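Local atomic coordinates of carbohydrate kinase, FGGY (Novosphingobium aromaticivorans, PDB entry 3H6E), a protein that probably phosphorylates a carbohydrate substrate, being a sugar kinase-like enzyme of the actin-like ATPase fold. Residues A[167-178]-A[283-291]. Sequence-based numbering, arbitrary orientation.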
# COMPACT_ATOMS: atom_id res chain seq x y z
N GLU A 167 15.84 3.03 -1.34
CA GLU A 167 15.32 2.18 -0.27
C GLU A 167 14.52 1.01 -0.87
O GLU A 167 13.86 1.16 -1.90
CB GLU A 167 14.48 2.99 0.71
CG GLU A 167 14.26 2.31 2.05
CD GLU A 167 13.14 1.29 2.00
OE1 GLU A 167 12.21 1.47 1.19
OE2 GLU A 167 13.19 0.30 2.77
N VAL A 168 14.59 -0.14 -0.22
CA VAL A 168 14.12 -1.39 -0.82
C VAL A 168 12.59 -1.50 -1.03
O VAL A 168 12.15 -2.09 -2.02
CB VAL A 168 14.64 -2.62 -0.05
CG1 VAL A 168 13.84 -2.84 1.22
CG2 VAL A 168 14.58 -3.86 -0.93
N THR A 169 11.80 -0.93 -0.12
CA THR A 169 10.34 -1.11 -0.17
C THR A 169 9.67 -0.44 -1.36
O THR A 169 8.65 -0.92 -1.85
CB THR A 169 9.64 -0.65 1.13
OG1 THR A 169 9.76 0.78 1.27
CG2 THR A 169 10.25 -1.33 2.34
N SER A 170 10.22 0.68 -1.82
CA SER A 170 9.71 1.32 -3.02
C SER A 170 10.05 0.48 -4.25
O SER A 170 9.26 0.38 -5.18
CB SER A 170 10.26 2.74 -3.18
OG SER A 170 9.64 3.64 -2.28
N LEU A 171 11.24 -0.13 -4.23
CA LEU A 171 11.68 -0.97 -5.33
C LEU A 171 10.87 -2.26 -5.40
O LEU A 171 10.68 -2.83 -6.48
CB LEU A 171 13.17 -1.32 -5.19
CG LEU A 171 14.17 -0.17 -5.13
CD1 LEU A 171 15.55 -0.67 -4.71
CD2 LEU A 171 14.24 0.57 -6.47
N GLY A 172 10.38 -2.71 -4.26
CA GLY A 172 9.61 -3.94 -4.21
C GLY A 172 8.13 -3.74 -4.51
O GLY A 172 7.35 -4.68 -4.44
N CYS A 173 7.75 -2.51 -4.84
CA CYS A 173 6.36 -2.18 -5.11
C CYS A 173 6.03 -2.36 -6.60
O CYS A 173 5.85 -1.38 -7.33
CB CYS A 173 6.06 -0.74 -4.67
SG CYS A 173 4.33 -0.25 -4.78
N HIS A 174 5.95 -3.62 -7.02
CA HIS A 174 5.71 -3.99 -8.42
C HIS A 174 6.38 -3.06 -9.44
O HIS A 174 5.72 -2.43 -10.26
CB HIS A 174 4.21 -4.14 -8.71
CG HIS A 174 3.38 -2.97 -8.28
ND1 HIS A 174 3.35 -1.78 -8.98
CD2 HIS A 174 2.54 -2.81 -7.23
CE1 HIS A 174 2.53 -0.94 -8.37
NE2 HIS A 174 2.02 -1.54 -7.31
N SER A 175 7.71 -2.99 -9.40
CA SER A 175 8.44 -2.06 -10.24
C SER A 175 9.14 -2.73 -11.41
O SER A 175 9.62 -2.05 -12.33
CB SER A 175 9.47 -1.30 -9.41
OG SER A 175 10.50 -2.18 -8.98
N ASP A 176 9.22 -4.06 -11.39
CA ASP A 176 9.97 -4.81 -12.39
C ASP A 176 11.48 -4.69 -12.19
O ASP A 176 12.26 -5.34 -12.89
CB ASP A 176 9.60 -4.37 -13.82
CG ASP A 176 8.15 -4.64 -14.15
OD1 ASP A 176 7.51 -5.42 -13.42
OD2 ASP A 176 7.66 -4.08 -15.15
N LEU A 177 11.89 -3.87 -11.23
CA LEU A 177 13.31 -3.62 -10.99
C LEU A 177 13.87 -4.49 -9.86
O LEU A 177 15.06 -4.41 -9.56
CB LEU A 177 13.56 -2.15 -10.64
CG LEU A 177 12.85 -1.06 -11.44
CD1 LEU A 177 13.55 0.26 -11.22
CD2 LEU A 177 12.80 -1.40 -12.92
N TRP A 178 13.03 -5.31 -9.25
CA TRP A 178 13.45 -6.03 -8.05
C TRP A 178 13.26 -7.54 -8.08
O TRP A 178 12.27 -8.05 -8.61
CB TRP A 178 12.78 -5.44 -6.80
CG TRP A 178 13.55 -5.73 -5.56
CD1 TRP A 178 13.13 -6.46 -4.48
CD2 TRP A 178 14.90 -5.33 -5.27
NE1 TRP A 178 14.13 -6.52 -3.54
CE2 TRP A 178 15.22 -5.84 -4.00
CE3 TRP A 178 15.86 -4.58 -5.97
CZ2 TRP A 178 16.47 -5.62 -3.41
CZ3 TRP A 178 17.09 -4.37 -5.38
CH2 TRP A 178 17.38 -4.89 -4.11
N LEU A 283 0.96 -10.69 -5.76
CA LEU A 283 2.21 -9.99 -6.05
C LEU A 283 3.16 -10.09 -4.85
O LEU A 283 2.77 -10.56 -3.78
CB LEU A 283 1.95 -8.53 -6.42
CG LEU A 283 1.36 -7.60 -5.35
CD1 LEU A 283 1.76 -6.16 -5.62
CD2 LEU A 283 -0.16 -7.73 -5.27
N VAL A 284 4.40 -9.66 -5.04
CA VAL A 284 5.37 -9.73 -3.97
C VAL A 284 5.98 -8.38 -3.65
O VAL A 284 6.70 -7.81 -4.46
CB VAL A 284 6.52 -10.71 -4.29
CG1 VAL A 284 7.42 -10.85 -3.07
CG2 VAL A 284 5.96 -12.06 -4.73
N ASN A 285 5.66 -7.88 -2.46
CA ASN A 285 6.28 -6.67 -1.94
C ASN A 285 7.46 -7.04 -1.06
O ASN A 285 7.78 -8.22 -0.90
CB ASN A 285 5.26 -5.85 -1.16
CG ASN A 285 4.15 -5.30 -2.04
OD1 ASN A 285 4.42 -4.65 -3.06
ND2 ASN A 285 2.90 -5.55 -1.66
N VAL A 286 8.09 -6.03 -0.48
CA VAL A 286 9.27 -6.22 0.34
C VAL A 286 9.15 -5.35 1.58
O VAL A 286 8.68 -4.22 1.49
CB VAL A 286 10.55 -5.82 -0.43
CG1 VAL A 286 11.73 -5.75 0.49
CG2 VAL A 286 10.81 -6.81 -1.56
N ASP A 287 9.55 -5.87 2.73
CA ASP A 287 9.50 -5.07 3.96
C ASP A 287 10.77 -4.24 4.12
O ASP A 287 11.71 -4.37 3.34
CB ASP A 287 9.23 -5.93 5.19
CG ASP A 287 10.34 -6.92 5.49
OD1 ASP A 287 11.50 -6.71 5.06
OD2 ASP A 287 10.06 -7.92 6.18
N VAL A 288 10.78 -3.37 5.13
CA VAL A 288 11.91 -2.47 5.34
C VAL A 288 13.21 -3.24 5.56
O VAL A 288 14.30 -2.68 5.48
CB VAL A 288 11.67 -1.52 6.52
CG1 VAL A 288 10.44 -0.66 6.26
CG2 VAL A 288 11.52 -2.31 7.81
N HIS A 289 13.09 -4.54 5.83
CA HIS A 289 14.24 -5.41 6.04
C HIS A 289 14.64 -6.14 4.76
O HIS A 289 15.61 -6.89 4.75
CB HIS A 289 13.96 -6.44 7.13
CG HIS A 289 13.79 -5.84 8.49
ND1 HIS A 289 12.55 -5.48 8.99
CD2 HIS A 289 14.69 -5.54 9.46
CE1 HIS A 289 12.70 -4.99 10.21
NE2 HIS A 289 13.99 -5.01 10.52
N GLY A 290 13.88 -5.93 3.69
CA GLY A 290 14.17 -6.58 2.43
C GLY A 290 13.55 -7.97 2.31
O GLY A 290 13.72 -8.65 1.29
N ARG A 291 12.84 -8.39 3.34
CA ARG A 291 12.15 -9.68 3.35
C ARG A 291 10.87 -9.64 2.51
O ARG A 291 10.08 -8.70 2.61
CB ARG A 291 11.83 -10.12 4.78
CG ARG A 291 12.96 -10.88 5.48
CD ARG A 291 12.79 -10.86 7.00
NE ARG A 291 11.43 -10.49 7.41
CZ ARG A 291 10.43 -11.35 7.59
NH1 ARG A 291 10.62 -12.65 7.40
NH2 ARG A 291 9.23 -10.91 7.95
O HOH W 1 7.36 -3.52 -1.46
O HOH W 2 5.25 -6.38 -6.36
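V168 and V286 meet where the N-terminal FGGY region packs its short helix 168-171 against edge strand 282-286 of the C-terminal region's mixed sheet and the type I turn D287-G290 that follows, a buried junction between the two halves of this actin-like ATPase fold. The apolar contact centres on V286. Its CG1, anti to the backbone N (chi1 168°), lies 3.7 Å from V168 CG1, the two side chains crossing at about a right angle; its other branch, CG2, reaches W178 CD1 at 3.7 Å, and the W178 ring also pairs edge-to-face with F185. T169 lays its methyl CG2 on the backbone, 3.4 Å from V286 O, and touches V288 CG1. At the far end H174 turns its ring edge, CD2, to L283 CD1. G172 comes so near the strand that a CB there would clash with V286 CG2.

Two waters bridge the segments. Water 1 donates to T169 O and accepts from V286 N (2.8 Å), while water 2 donates to V284 O and accepts weakly from H174 N. A nearly straight CA-H...O contact runs from N285 CA to G172 O (3.4 Å).

E167 caps the helix: its OE1 takes both T169 OG1 and, from above the carboxylate plane, T169 N; T169 OG1 is also bonded to H232 N. With the carboxylate gone, as in an alanine here, T169 N would probably lose its capping partner and T169 OG1 would keep just the H232 N bond, with CG2 less firmly oriented against V286 O. Across the contact, E167 OE2 lies 4.0 Å from V288 CA.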